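Local atomic coordinates of restriction endonuclease Hpy99I (Helicobacter pylori, PDB entry 3GOX), a protein that cuts double-stranded DNA at a specific recognition sequence as a zinc-containing type II restriction endonuclease of the beta-beta-alpha-Me class. Residues Pro132-Cys143 with Glu168-Leu178. Sequence-based numbering, arbitrary orientation.
With ZN (zinc ion), chain F; NA (sodium ion), chain G; nucleotides of chain D; nucleotides of chain C.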
loop_
_atom_site.group_PDB
_atom_site.type_symbol
_atom_site.label_atom_id
_atom_site.label_comp_id
_atom_site.label_asym_id
_atom_site.label_seq_id
_atom_site.Cartn_x
_atom_site.Cartn_y
_atom_site.Cartn_z
ATOM N N PRO A 132 -9.387 18.012 9.139
ATOM C CA PRO A 132 -10.545 18.078 8.247
ATOM C C PRO A 132 -11.781 17.453 8.898
ATOM O O PRO A 132 -11.713 16.312 9.366
ATOM C CB PRO A 132 -10.081 17.252 7.036
ATOM C CG PRO A 132 -8.620 17.417 7.043
ATOM C CD PRO A 132 -8.245 17.351 8.480
ATOM N N PRO A 133 -12.900 18.199 8.951
ATOM C CA PRO A 133 -14.080 17.610 9.574
ATOM C C PRO A 133 -14.585 16.341 8.868
ATOM O O PRO A 133 -14.522 16.231 7.644
ATOM C CB PRO A 133 -15.117 18.739 9.483
ATOM C CG PRO A 133 -14.308 20.008 9.382
ATOM C CD PRO A 133 -13.135 19.591 8.536
ATOM N N LYS A 134 -15.058 15.376 9.649
ATOM C CA LYS A 134 -15.750 14.215 9.098
ATOM C C LYS A 134 -16.884 14.704 8.199
ATOM O O LYS A 134 -17.599 15.638 8.540
ATOM C CB LYS A 134 -16.293 13.331 10.226
ATOM C CG LYS A 134 -17.396 12.352 9.833
ATOM C CD LYS A 134 -16.893 11.180 8.990
ATOM C CE LYS A 134 -17.421 9.867 9.547
ATOM N NZ LYS A 134 -16.993 9.673 10.968
ATOM N N GLY A 135 -17.025 14.088 7.031
ATOM C CA GLY A 135 -18.067 14.489 6.093
ATOM C C GLY A 135 -17.782 15.752 5.308
ATOM O O GLY A 135 -18.649 16.225 4.602
ATOM N N SER A 136 -16.588 16.313 5.422
ATOM C CA SER A 136 -16.200 17.438 4.583
ATOM C C SER A 136 -15.578 16.969 3.281
ATOM O O SER A 136 -15.105 15.842 3.168
ATOM C CB SER A 136 -15.238 18.386 5.293
ATOM O OG SER A 136 -14.023 17.772 5.608
ATOM N N VAL A 137 -15.588 17.846 2.289
ATOM C CA VAL A 137 -14.885 17.597 1.039
ATOM C C VAL A 137 -13.417 18.000 1.182
ATOM O O VAL A 137 -13.096 19.166 1.462
ATOM C CB VAL A 137 -15.565 18.326 -0.126
ATOM C CG1 VAL A 137 -14.748 18.134 -1.415
ATOM C CG2 VAL A 137 -16.997 17.842 -0.288
ATOM N N PHE A 138 -12.546 17.014 1.006
ATOM C CA PHE A 138 -11.105 17.124 1.210
ATOM C C PHE A 138 -10.390 16.865 -0.117
ATOM O O PHE A 138 -10.863 16.075 -0.930
ATOM C CB PHE A 138 -10.705 16.041 2.211
ATOM C CG PHE A 138 -9.236 15.973 2.511
ATOM C CD1 PHE A 138 -8.635 16.916 3.331
ATOM C CD2 PHE A 138 -8.461 14.933 2.013
ATOM C CE1 PHE A 138 -7.286 16.840 3.625
ATOM C CE2 PHE A 138 -7.115 14.848 2.320
ATOM C CZ PHE A 138 -6.533 15.801 3.120
ATOM N N THR A 139 -9.250 17.525 -0.328
ATOM C CA THR A 139 -8.358 17.254 -1.457
ATOM C C THR A 139 -7.000 16.897 -0.877
ATOM O O THR A 139 -6.358 17.699 -0.218
ATOM C CB THR A 139 -8.283 18.449 -2.434
ATOM O OG1 THR A 139 -9.617 18.837 -2.787
ATOM C CG2 THR A 139 -7.502 18.058 -3.690
ATOM N N CYS A 140 -6.554 15.675 -1.118
ATOM C CA CYS A 140 -5.289 15.232 -0.534
ATOM C C CYS A 140 -4.113 16.008 -1.121
ATOM O O CYS A 140 -4.027 16.197 -2.333
ATOM C CB CYS A 140 -5.092 13.731 -0.754
ATOM S SG CYS A 140 -3.550 13.063 -0.044
ATOM N N PRO A 141 -3.226 16.515 -0.258
ATOM C CA PRO A 141 -2.117 17.318 -0.793
ATOM C C PRO A 141 -1.075 16.548 -1.600
ATOM O O PRO A 141 -0.250 17.181 -2.279
ATOM C CB PRO A 141 -1.494 17.950 0.452
ATOM C CG PRO A 141 -1.901 17.126 1.584
ATOM C CD PRO A 141 -3.226 16.473 1.215
ATOM N N ILE A 142 -1.104 15.216 -1.536
ATOM C CA ILE A 142 -0.121 14.414 -2.260
ATOM C C ILE A 142 -0.721 13.925 -3.571
ATOM O O ILE A 142 -0.325 14.387 -4.645
ATOM C CB ILE A 142 0.435 13.265 -1.400
ATOM C CG1 ILE A 142 1.118 13.830 -0.149
ATOM C CG2 ILE A 142 1.424 12.400 -2.224
ATOM C CD1 ILE A 142 1.660 12.790 0.793
ATOM N N CYS A 143 -1.722 13.057 -3.484
ATOM C CA CYS A 143 -2.327 12.459 -4.667
ATOM C C CYS A 143 -3.331 13.363 -5.381
ATOM O O CYS A 143 -3.742 13.044 -6.497
ATOM C CB CYS A 143 -3.001 11.132 -4.322
ATOM S SG CYS A 143 -4.470 11.288 -3.289
ATOM N N GLU A 168 1.348 16.509 7.548
ATOM C CA GLU A 168 -0.004 16.976 7.212
ATOM C C GLU A 168 -1.031 15.864 7.307
ATOM O O GLU A 168 -0.685 14.670 7.404
ATOM C CB GLU A 168 -0.043 17.593 5.804
ATOM C CG GLU A 168 0.884 18.797 5.665
ATOM C CD GLU A 168 1.052 19.317 4.243
ATOM O OE1 GLU A 168 0.172 19.084 3.386
ATOM O OE2 GLU A 168 2.070 20.006 3.994
ATOM N N TRP A 169 -2.296 16.276 7.296
ATOM C CA TRP A 169 -3.406 15.374 7.078
ATOM C C TRP A 169 -3.381 14.945 5.624
ATOM O O TRP A 169 -3.433 15.777 4.721
ATOM C CB TRP A 169 -4.743 16.047 7.416
ATOM C CG TRP A 169 -4.968 16.167 8.895
ATOM C CD1 TRP A 169 -4.636 17.220 9.697
ATOM C CD2 TRP A 169 -5.576 15.186 9.750
ATOM N NE1 TRP A 169 -4.994 16.953 10.992
ATOM C CE2 TRP A 169 -5.586 15.718 11.054
ATOM C CE3 TRP A 169 -6.135 13.916 9.529
ATOM C CZ2 TRP A 169 -6.114 15.021 12.140
ATOM C CZ3 TRP A 169 -6.655 13.221 10.607
ATOM C CH2 TRP A 169 -6.645 13.776 11.897
ATOM N N ILE A 170 -3.296 13.628 5.413
ATOM C CA ILE A 170 -3.234 13.038 4.079
ATOM C C ILE A 170 -4.132 11.791 4.065
ATOM O O ILE A 170 -4.538 11.279 5.121
ATOM C CB ILE A 170 -1.771 12.660 3.645
ATOM C CG1 ILE A 170 -1.149 11.613 4.580
ATOM C CG2 ILE A 170 -0.876 13.914 3.565
ATOM C CD1 ILE A 170 0.243 11.142 4.125
ATOM N N CYS A 171 -4.430 11.270 2.877
ATOM C CA CYS A 171 -5.244 10.055 2.803
ATOM C C CYS A 171 -4.430 8.822 3.213
ATOM O O CYS A 171 -3.210 8.804 3.103
ATOM C CB CYS A 171 -5.913 9.903 1.429
ATOM S SG CYS A 171 -4.825 9.306 0.101
ATOM N N ASP A 172 -5.136 7.825 3.728
ATOM C CA ASP A 172 -4.526 6.558 4.189
ATOM C C ASP A 172 -3.791 5.868 3.046
ATOM O O ASP A 172 -2.745 5.265 3.265
ATOM C CB ASP A 172 -5.634 5.661 4.786
ATOM C CG ASP A 172 -5.126 4.303 5.289
ATOM O OD1 ASP A 172 -4.607 4.229 6.414
ATOM O OD2 ASP A 172 -5.337 3.286 4.584
ATOM N N SER A 173 -4.320 5.964 1.835
ATOM C CA SER A 173 -3.656 5.379 0.665
ATOM C C SER A 173 -2.258 5.971 0.492
ATOM O O SER A 173 -1.264 5.236 0.356
ATOM C CB SER A 173 -4.520 5.623 -0.565
ATOM O OG SER A 173 -3.923 5.171 -1.755
ATOM N N CYS A 174 -2.149 7.293 0.492
ATOM C CA CYS A 174 -0.847 7.956 0.376
ATOM C C CYS A 174 0.061 7.639 1.550
ATOM O O CYS A 174 1.252 7.401 1.362
ATOM C CB CYS A 174 -1.021 9.477 0.256
ATOM S SG CYS A 174 -1.547 9.957 -1.416
ATOM N N ASN A 175 -0.484 7.639 2.760
ATOM C CA ASN A 175 0.318 7.394 3.952
ATOM C C ASN A 175 0.967 5.999 3.915
ATOM O O ASN A 175 2.154 5.843 4.223
ATOM C CB ASN A 175 -0.531 7.546 5.212
ATOM C CG ASN A 175 0.295 7.492 6.475
ATOM O OD1 ASN A 175 1.222 8.270 6.642
ATOM N ND2 ASN A 175 -0.046 6.576 7.378
ATOM N N THR A 176 0.186 5.008 3.504
ATOM C CA THR A 176 0.678 3.640 3.429
ATOM C C THR A 176 1.576 3.429 2.207
ATOM O O THR A 176 2.333 2.455 2.159
ATOM C CB THR A 176 -0.480 2.631 3.491
ATOM O OG1 THR A 176 -1.475 2.920 2.498
ATOM C CG2 THR A 176 -1.096 2.644 4.891
ATOM N N GLY A 177 1.517 4.343 1.240
ATOM C CA GLY A 177 2.482 4.410 0.149
ATOM C C GLY A 177 3.826 4.976 0.583
ATOM O O GLY A 177 4.887 4.455 0.201
ATOM N N LEU A 178 3.819 6.055 1.368
ATOM C CA LEU A 178 5.057 6.619 1.924
ATOM C C LEU A 178 5.843 5.528 2.632
ATOM O O LEU A 178 7.063 5.443 2.486
ATOM C CB LEU A 178 4.760 7.741 2.935
ATOM C CG LEU A 178 4.036 8.985 2.419
ATOM C CD1 LEU A 178 3.858 10.018 3.526
ATOM C CD2 LEU A 178 4.743 9.571 1.267
HETATM ZN ZN ZN F . -3.629 10.953 -1.064
HETATM NA NA NA G . 3.113 8.359 7.946
ATOM P P DG D 7 5.186 1.455 7.713
ATOM O OP1 DG D 7 6.512 2.122 7.717
ATOM O OP2 DG D 7 4.955 0.270 8.572
ATOM O "O5'" DG D 7 4.094 2.549 8.098
ATOM C "C5'" DG D 7 3.950 3.713 7.302
ATOM C "C4'" DG D 7 2.734 4.501 7.731
ATOM O "O4'" DG D 7 1.570 3.639 7.657
ATOM C "C3'" DG D 7 2.746 5.031 9.163
ATOM O "O3'" DG D 7 1.922 6.197 9.220
ATOM C "C2'" DG D 7 2.106 3.894 9.936
ATOM C "C1'" DG D 7 1.045 3.400 8.957
ATOM N N9 DG D 7 0.735 1.974 9.074
ATOM C C8 DG D 7 1.584 0.979 9.507
ATOM N N7 DG D 7 1.014 -0.195 9.573
ATOM C C5 DG D 7 -0.289 0.031 9.150
ATOM C C6 DG D 7 -1.390 -0.865 9.041
ATOM O O6 DG D 7 -1.443 -2.064 9.338
ATOM N N1 DG D 7 -2.525 -0.225 8.552
ATOM C C2 DG D 7 -2.603 1.107 8.228
ATOM N N2 DG D 7 -3.795 1.529 7.763
ATOM N N3 DG D 7 -1.594 1.960 8.349
ATOM C C4 DG D 7 -0.475 1.358 8.813
ATOM P P DG C 4 -12.145 -2.097 6.034
ATOM O OP1 DG C 4 -13.619 -2.000 5.857
ATOM O OP2 DG C 4 -11.474 -3.417 5.894
ATOM O "O5'" DG C 4 -11.479 -1.061 5.022
ATOM C "C5'" DG C 4 -11.665 0.342 5.212
ATOM C "C4'" DG C 4 -10.732 1.143 4.333
ATOM O "O4'" DG C 4 -9.356 0.807 4.638
ATOM C "C3'" DG C 4 -10.861 0.933 2.829
ATOM O "O3'" DG C 4 -10.378 2.114 2.181
ATOM C "C2'" DG C 4 -9.915 -0.232 2.594
ATOM C "C1'" DG C 4 -8.767 0.116 3.534
ATOM N N9 DG C 4 -8.018 -1.018 4.073
ATOM C C8 DG C 4 -8.531 -2.181 4.597
ATOM N N7 DG C 4 -7.612 -2.985 5.063
ATOM C C5 DG C 4 -6.418 -2.319 4.822
ATOM C C6 DG C 4 -5.073 -2.686 5.130
ATOM O O6 DG C 4 -4.658 -3.694 5.721
ATOM N N1 DG C 4 -4.169 -1.726 4.690
ATOM C C2 DG C 4 -4.504 -0.559 4.050
ATOM N N2 DG C 4 -3.481 0.231 3.682
ATOM N N3 DG C 4 -5.750 -0.193 3.782
ATOM C C4 DG C 4 -6.649 -1.113 4.191
HETATM O O HOH W 1 4.176 7.083 6.301
HETATM O O HOH W 2 5.344 8.322 8.981
#
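Pro132 lays its CD over one face of the Trp169 indole, 3.6 Å from the centroid of the five-membered ring, a CH-pi contact suited to the polarised C-H bonds beside a proline nitrogen. Phe138 presents its ring edge to a carbonyl: CZ lies 3.5 Å from Trp169 O, near the ring plane, where its faintly positive C-H suits an oxygen. Cys140 carries its sulfur anti to the backbone N (chi1 -179°), where SG binds zinc at 2.3 Å and accepts hydrogen bonds from Ile142 N and, nearly straight at 171°, from Cys171 N, probably tempering the thiolate charge. The branched apolar chain of Ile142 lies between strand and helix side chains, its CD1 meeting Ile170 CG2 and approaching Leu178 CD1, while Val191 of the second subunit packs on it. Cys143 adds a second sulfur, Cys171 and Cys174 the other two; Cys171 SG also accepts from Cys174 N as the N-cap of helix 172-180. That helix carries Asn175, whose OD1 binds sodium with Asp158 and whose ND2 donates to O3' of DG7 of chain D. Two CxxC pairs thus make a Cys4 zinc site, the first probably a zinc knuckle, the second at the strand-to-helix turn of the beta-beta-alpha-Me motif.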